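Heroin esterase (Rhodococcus sp., PDB 1LZL) probably hydrolyses the acetyl ester groups of heroin, as an acetyl esterase of the alpha/beta hydrolase fold. Local coordinates at residues 255-260 / 286-291. Numbering follows the deposited sequence.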
ATOM      1  N   SER A 255      -0.137  -1.505  10.004  1.00  7.89           N
ATOM      2  CA  SER A 255      -1.416  -1.261  10.656  1.00  7.51           C
ATOM      3  C   SER A 255      -2.491  -2.165  10.074  1.00  7.72           C
ATOM      4  O   SER A 255      -2.517  -2.520   8.888  1.00  8.24           O
ATOM      5  CB  SER A 255      -1.841   0.216  10.535  1.00 10.00           C
ATOM      6  OG  SER A 255      -1.964   0.538   9.133  1.00 10.86           O
ATOM      7  N   THR A 256      -3.436  -2.562  10.932  1.00  8.01           N
ATOM      8  CA  THR A 256      -4.613  -3.343  10.551  1.00  7.05           C
ATOM      9  C   THR A 256      -5.837  -2.710  11.199  1.00  7.37           C
ATOM     10  O   THR A 256      -5.796  -1.890  12.134  1.00  8.89           O
ATOM     11  CB  THR A 256      -4.458  -4.816  11.000  1.00  8.27           C
ATOM     12  OG1 THR A 256      -4.284  -4.853  12.430  1.00  8.95           O
ATOM     13  CG2 THR A 256      -3.247  -5.478  10.351  1.00  7.21           C
ATOM     14  N   MET A 257      -7.014  -3.080  10.673  1.00  8.07           N
ATOM     15  CA  MET A 257      -8.304  -2.585  11.123  1.00  8.22           C
ATOM     16  C   MET A 257      -9.136  -3.743  11.653  1.00  8.89           C
ATOM     17  O   MET A 257      -9.006  -4.860  11.190  1.00  9.96           O
ATOM     18  CB  MET A 257      -9.027  -1.867   9.992  1.00 10.59           C
ATOM     19  CG  MET A 257      -8.207  -0.759   9.359  1.00 11.72           C
ATOM     20  SD  MET A 257      -7.933   0.657  10.430  1.00 13.98           S
ATOM     21  CE  MET A 257      -6.213   1.013  10.187  1.00 18.94           C
ATOM     22  N   GLU A 258     -10.004  -3.423  12.628  1.00  9.04           N
ATOM     23  CA  GLU A 258     -10.713  -4.502  13.315  1.00  8.83           C
ATOM     24  C   GLU A 258     -11.600  -5.366  12.416  1.00  9.35           C
ATOM     25  O   GLU A 258     -11.582  -6.587  12.505  1.00  9.49           O
ATOM     26  CB  GLU A 258     -11.559  -3.854  14.420  1.00  9.47           C
ATOM     27  CG  GLU A 258     -12.285  -4.935  15.220  1.00  9.90           C
ATOM     28  CD  GLU A 258     -13.073  -4.457  16.417  1.00 11.09           C
ATOM     29  OE1 GLU A 258     -12.620  -3.498  17.073  1.00 12.61           O
ATOM     30  OE2 GLU A 258     -14.138  -5.095  16.706  1.00 12.76           O
ATOM     31  N   LEU A 259     -12.414  -4.707  11.600  1.00  9.74           N
ATOM     32  CA  LEU A 259     -13.439  -5.350  10.799  1.00 11.61           C
ATOM     33  C   LEU A 259     -12.976  -5.540   9.366  1.00 14.25           C
ATOM     34  O   LEU A 259     -13.777  -5.704   8.440  1.00 13.42           O
ATOM     35  CB  LEU A 259     -14.751  -4.535  10.837  1.00 11.91           C
ATOM     36  CG  LEU A 259     -15.385  -4.409  12.221  1.00 15.26           C
ATOM     37  CD1 LEU A 259     -16.693  -3.657  12.117  1.00 23.34           C
ATOM     38  CD2 LEU A 259     -15.653  -5.766  12.856  1.00 19.31           C
ATOM     39  N   ASP A 260     -11.669  -5.588   9.129  1.00 12.24           N
ATOM     40  CA  ASP A 260     -11.069  -5.867   7.834  1.00 10.99           C
ATOM     41  C   ASP A 260     -10.749  -7.325   7.656  1.00  9.96           C
ATOM     42  O   ASP A 260     -10.039  -7.969   8.493  1.00 10.81           O
ATOM     43  CB  ASP A 260      -9.784  -5.035   7.756  1.00 12.53           C
ATOM     44  CG  ASP A 260      -9.073  -5.051   6.427  1.00 11.77           C
ATOM     45  OD1 ASP A 260      -9.463  -5.825   5.521  1.00 12.25           O
ATOM     46  OD2 ASP A 260      -8.146  -4.238   6.294  1.00 13.02           O
ATOM     47  N   PRO A 286      -8.959  -0.183  16.950  1.00  9.74           N
ATOM     48  CA  PRO A 286     -10.261  -0.711  17.362  1.00 10.03           C
ATOM     49  C   PRO A 286     -11.416  -0.026  16.631  1.00 10.13           C
ATOM     50  O   PRO A 286     -11.362   1.178  16.347  1.00 10.67           O
ATOM     51  CB  PRO A 286     -10.256  -0.336  18.858  1.00 10.73           C
ATOM     52  CG  PRO A 286      -9.560   0.988  18.898  1.00 11.43           C
ATOM     53  CD  PRO A 286      -8.421   0.839  17.885  1.00 10.59           C
ATOM     54  N   GLY A 287     -12.448  -0.816  16.367  1.00 11.01           N
ATOM     55  CA  GLY A 287     -13.713  -0.186  15.922  1.00 12.39           C
ATOM     56  C   GLY A 287     -13.674   0.310  14.499  1.00 12.60           C
ATOM     57  O   GLY A 287     -14.503   1.090  14.028  1.00 14.80           O
ATOM     58  N   THR A 288     -12.700  -0.113  13.718  1.00 12.68           N
ATOM     59  CA  THR A 288     -12.425   0.363  12.367  1.00 12.39           C
ATOM     60  C   THR A 288     -12.754  -0.689  11.315  1.00 11.46           C
ATOM     61  O   THR A 288     -13.068  -1.835  11.651  1.00 11.71           O
ATOM     62  CB  THR A 288     -10.935   0.724  12.254  1.00 13.73           C
ATOM     63  OG1 THR A 288     -10.198  -0.410  12.715  1.00 14.58           O
ATOM     64  CG2 THR A 288     -10.612   1.918  13.124  1.00 13.63           C
ATOM     65  N   PHE A 289     -12.662  -0.291  10.039  1.00 11.37           N
ATOM     66  CA  PHE A 289     -12.897  -1.273   8.956  1.00 12.47           C
ATOM     67  C   PHE A 289     -11.865  -0.990   7.856  1.00 11.52           C
ATOM     68  O   PHE A 289     -11.162   0.011   7.890  1.00 12.48           O
ATOM     69  CB  PHE A 289     -14.348  -1.244   8.465  1.00 13.36           C
ATOM     70  CG  PHE A 289     -14.852   0.092   7.954  1.00 14.66           C
ATOM     71  CD1 PHE A 289     -14.581   0.486   6.652  1.00 13.61           C
ATOM     72  CD2 PHE A 289     -15.592   0.951   8.763  1.00 15.42           C
ATOM     73  CE1 PHE A 289     -15.042   1.703   6.189  1.00 14.77           C
ATOM     74  CE2 PHE A 289     -16.063   2.178   8.316  1.00 15.91           C
ATOM     75  CZ  PHE A 289     -15.766   2.556   7.023  1.00 17.78           C
ATOM     76  N   HIS A 290     -11.856  -1.912   6.843  1.00 12.04           N
ATOM     77  CA  HIS A 290     -10.945  -1.668   5.729  1.00 14.21           C
ATOM     78  C   HIS A 290     -11.191  -0.357   5.010  1.00 15.02           C
ATOM     79  O   HIS A 290     -12.259  -0.223   4.394  1.00 15.42           O
ATOM     80  CB  HIS A 290     -11.072  -2.820   4.734  1.00 14.75           C
ATOM     81  CG  HIS A 290     -10.021  -2.712   3.653  1.00 15.85           C
ATOM     82  ND1 HIS A 290      -8.777  -3.259   3.807  1.00 17.89           N
ATOM     83  CD2 HIS A 290     -10.052  -2.171   2.405  1.00 17.53           C
ATOM     84  CE1 HIS A 290      -8.052  -3.043   2.695  1.00 19.62           C
ATOM     85  NE2 HIS A 290      -8.817  -2.389   1.834  1.00 20.15           N
ATOM     86  N   GLY A 291     -10.277   0.609   5.009  1.00 18.21           N
ATOM     87  CA  GLY A 291     -10.546   1.897   4.362  1.00 19.97           C
ATOM     88  C   GLY A 291     -11.264   2.901   5.257  1.00 15.94           C
ATOM     89  O   GLY A 291     -11.596   3.999   4.752  1.00 17.38           O
TER
HETATM   90  O   HOH W   1     -13.631  -3.991   6.351  1.00 14.83           O
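From its CB, D260 reaches across to H290 in three short steps. The CB itself lies 3.9 Å from H290 N; CG, set anti to the backbone N (chi1 -173°), packs against H290 CB at 3.4 Å; and at the tip OD2 accepts a hydrogen bond from H290 ND1 at 2.7 Å. The bond is nearly straight (163°) and lies close to the ring plane, yet it meets the carboxylate from above its plane, the two flat groups being turned 75° apart. D260 OD1 accepts a hydrogen bond from L262 N, at the turn leading into helix 263-275, so both oxygens are engaged and the rotation of the carboxylate is fixed. In the alpha/beta hydrolase fold, acid and histidine sit on loops beyond the carboxyl ends of successive late strands, here 252-257 and 280-285; D260 and H290 are consistent with the charge relay of a Ser-His-Asp triad, with S160, which the H290 side chain touches, as the likely nucleophile. An alanine here, lacking both oxygens, would probably leave the H290 ring less firmly oriented and loosen the turn that D260 OD1 caps at L262 N. One direct backbone bond ties the two loops, L259 N donating to T288 O at 2.9 Å, and a water bridges L259 O and H290 N. Further out, the extended side chain of E258 brings OE1 to G287 N at 2.8 Å, and its OE2 bonds to T6. On the strand side, M257 bends across T288, its SD 3.5 Å from T288 CB.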